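Local coordinates for protein ultraspiracle (Drosophila melanogaster, PDB 1HG4) that probably acts as a nuclear-receptor transcription factor, here as its ligand-binding domain locked in an inactive conformation with a phospholipid in the pocket, at residues 179-184 / 209-214. Residues are numbered along the deposited sequence; the frame is centred on the assembly and turned at random.
Sequences SCLKAI and ACLDEH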
loop_
_atom_site.group_PDB
_atom_site.type_symbol
_atom_site.label_atom_id
_atom_site.label_comp_id
_atom_site.label_asym_id
_atom_site.label_seq_id
_atom_site.Cartn_x
_atom_site.Cartn_y
_atom_site.Cartn_z
ATOM N N SER A 179 -19.687 -12.042 7.750
ATOM C CA SER A 179 -18.966 -12.306 6.515
ATOM C C SER A 179 -17.842 -11.288 6.353
ATOM O O SER A 179 -16.742 -11.648 5.943
ATOM C CB SER A 179 -19.893 -12.210 5.318
ATOM O OG SER A 179 -20.807 -13.279 5.334
ATOM N N CYS A 180 -18.122 -10.023 6.675
ATOM C CA CYS A 180 -17.115 -8.968 6.568
ATOM C C CYS A 180 -15.963 -9.210 7.544
ATOM O O CYS A 180 -14.784 -9.114 7.173
ATOM C CB CYS A 180 -17.736 -7.585 6.829
ATOM S SG CYS A 180 -18.755 -6.927 5.463
ATOM N N LEU A 181 -16.293 -9.533 8.791
ATOM C CA LEU A 181 -15.244 -9.793 9.777
ATOM C C LEU A 181 -14.340 -10.954 9.340
ATOM O O LEU A 181 -13.110 -10.896 9.484
ATOM C CB LEU A 181 -15.859 -10.090 11.145
ATOM C CG LEU A 181 -16.549 -8.897 11.828
ATOM C CD1 LEU A 181 -17.094 -9.338 13.193
ATOM C CD2 LEU A 181 -15.550 -7.750 12.015
ATOM N N LYS A 182 -14.945 -11.999 8.791
ATOM C CA LYS A 182 -14.173 -13.147 8.361
ATOM C C LYS A 182 -13.255 -12.819 7.191
ATOM O O LYS A 182 -12.137 -13.334 7.092
ATOM C CB LYS A 182 -15.120 -14.297 8.010
ATOM C CG LYS A 182 -15.917 -14.780 9.214
ATOM C CD LYS A 182 -16.504 -16.166 9.001
ATOM C CE LYS A 182 -17.571 -16.171 7.927
ATOM N NZ LYS A 182 -18.166 -17.528 7.769
ATOM N N ALA A 183 -13.718 -11.952 6.300
ATOM C CA ALA A 183 -12.886 -11.572 5.176
ATOM C C ALA A 183 -11.722 -10.716 5.706
ATOM O O ALA A 183 -10.562 -10.910 5.296
ATOM C CB ALA A 183 -13.716 -10.794 4.130
ATOM N N ILE A 184 -12.013 -9.784 6.619
ATOM C CA ILE A 184 -10.950 -8.936 7.170
ATOM C C ILE A 184 -9.841 -9.856 7.691
ATOM O O ILE A 184 -8.648 -9.571 7.518
ATOM C CB ILE A 184 -11.490 -8.020 8.330
ATOM C CG1 ILE A 184 -12.378 -6.934 7.752
ATOM C CG2 ILE A 184 -10.347 -7.379 9.126
ATOM C CD1 ILE A 184 -13.318 -6.363 8.748
ATOM N N ALA A 209 -14.663 -0.762 3.799
ATOM C CA ALA A 209 -15.610 0.107 3.138
ATOM C C ALA A 209 -16.985 -0.560 3.082
ATOM O O ALA A 209 -17.992 0.098 3.341
ATOM C CB ALA A 209 -15.122 0.435 1.731
ATOM N N CYS A 210 -17.033 -1.853 2.750
ATOM C CA CYS A 210 -18.314 -2.572 2.681
ATOM C C CYS A 210 -18.967 -2.646 4.056
ATOM O O CYS A 210 -20.157 -2.372 4.199
ATOM C CB CYS A 210 -18.121 -3.990 2.136
ATOM S SG CYS A 210 -17.783 -4.026 0.352
ATOM N N LEU A 211 -18.172 -2.992 5.064
ATOM C CA LEU A 211 -18.683 -3.109 6.416
ATOM C C LEU A 211 -19.263 -1.787 6.897
ATOM O O LEU A 211 -20.389 -1.743 7.402
ATOM C CB LEU A 211 -17.579 -3.588 7.363
ATOM C CG LEU A 211 -18.022 -3.872 8.804
ATOM C CD1 LEU A 211 -19.126 -4.927 8.802
ATOM C CD2 LEU A 211 -16.842 -4.333 9.633
ATOM N N ASP A 212 -18.502 -0.710 6.718
ATOM C CA ASP A 212 -18.931 0.625 7.136
ATOM C C ASP A 212 -20.233 1.030 6.453
ATOM O O ASP A 212 -21.144 1.521 7.107
ATOM C CB ASP A 212 -17.832 1.658 6.834
ATOM C CG ASP A 212 -18.130 3.021 7.435
ATOM O OD1 ASP A 212 -18.103 3.133 8.674
ATOM O OD2 ASP A 212 -18.406 3.977 6.680
ATOM N N GLU A 213 -20.322 0.813 5.143
ATOM C CA GLU A 213 -21.534 1.144 4.399
ATOM C C GLU A 213 -22.733 0.402 4.976
ATOM O O GLU A 213 -23.800 0.983 5.171
ATOM C CB GLU A 213 -21.365 0.780 2.930
ATOM C CG GLU A 213 -22.583 1.084 2.077
ATOM C CD GLU A 213 -22.390 0.696 0.616
ATOM O OE1 GLU A 213 -22.015 -0.466 0.346
ATOM O OE2 GLU A 213 -22.620 1.550 -0.265
ATOM N N HIS A 214 -22.551 -0.883 5.245
ATOM C CA HIS A 214 -23.617 -1.680 5.815
ATOM C C HIS A 214 -24.023 -1.052 7.154
ATOM O O HIS A 214 -25.199 -0.963 7.478
ATOM C CB HIS A 214 -23.140 -3.117 6.036
ATOM C CG HIS A 214 -24.196 -4.011 6.592
ATOM N ND1 HIS A 214 -25.231 -4.503 5.825
ATOM C CD2 HIS A 214 -24.413 -4.454 7.852
ATOM C CE1 HIS A 214 -26.042 -5.210 6.592
ATOM N NE2 HIS A 214 -25.570 -5.195 7.826
#
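Leu211 overlaps Cys180 with CB and CD1 and turns CD2 to the tip of Ile184. CG lies anti to the backbone N (chi1 -175°), which carries the fork towards helix 175-186: CD1 packs on Cys180 CB at 3.6 Å, the closest approach of the contact, and CD2 meets Ile184 CD1 at 4.2 Å. The Leu211 and Ile184 side chains cross at about a right angle and meet through one methyl each. Cys180 points its thiol across the interface; SG, anti to its own carbonyl carbon, rests 3.9 Å from Leu211 CA and 4.5 Å from Cys210 CB, close against the facing backbone. Here the backbones of 179-184 and 209-214 come nearest, with CA atoms of Cys180 and Leu211 6.1 Å apart. Leu181 adds a looser contact, its CD2 4.4 Å from Leu211 CD2. No hydrogen bond spans the segments, and the join is wholly apolar. Ile11 of helix 11-24 touches both cysteines, while Leu230 and Leu233 of helix 225-250 pack on Ile184, and Phe226 of that helix on Leu211. The axes of 179-184 and 209-214 run nearly antiparallel (160°), 10.0 Å apart at closest approach, joining helices 175-186 and 197-218 in a buried seam of the mainly helical nuclear-receptor ligand-binding domain fold.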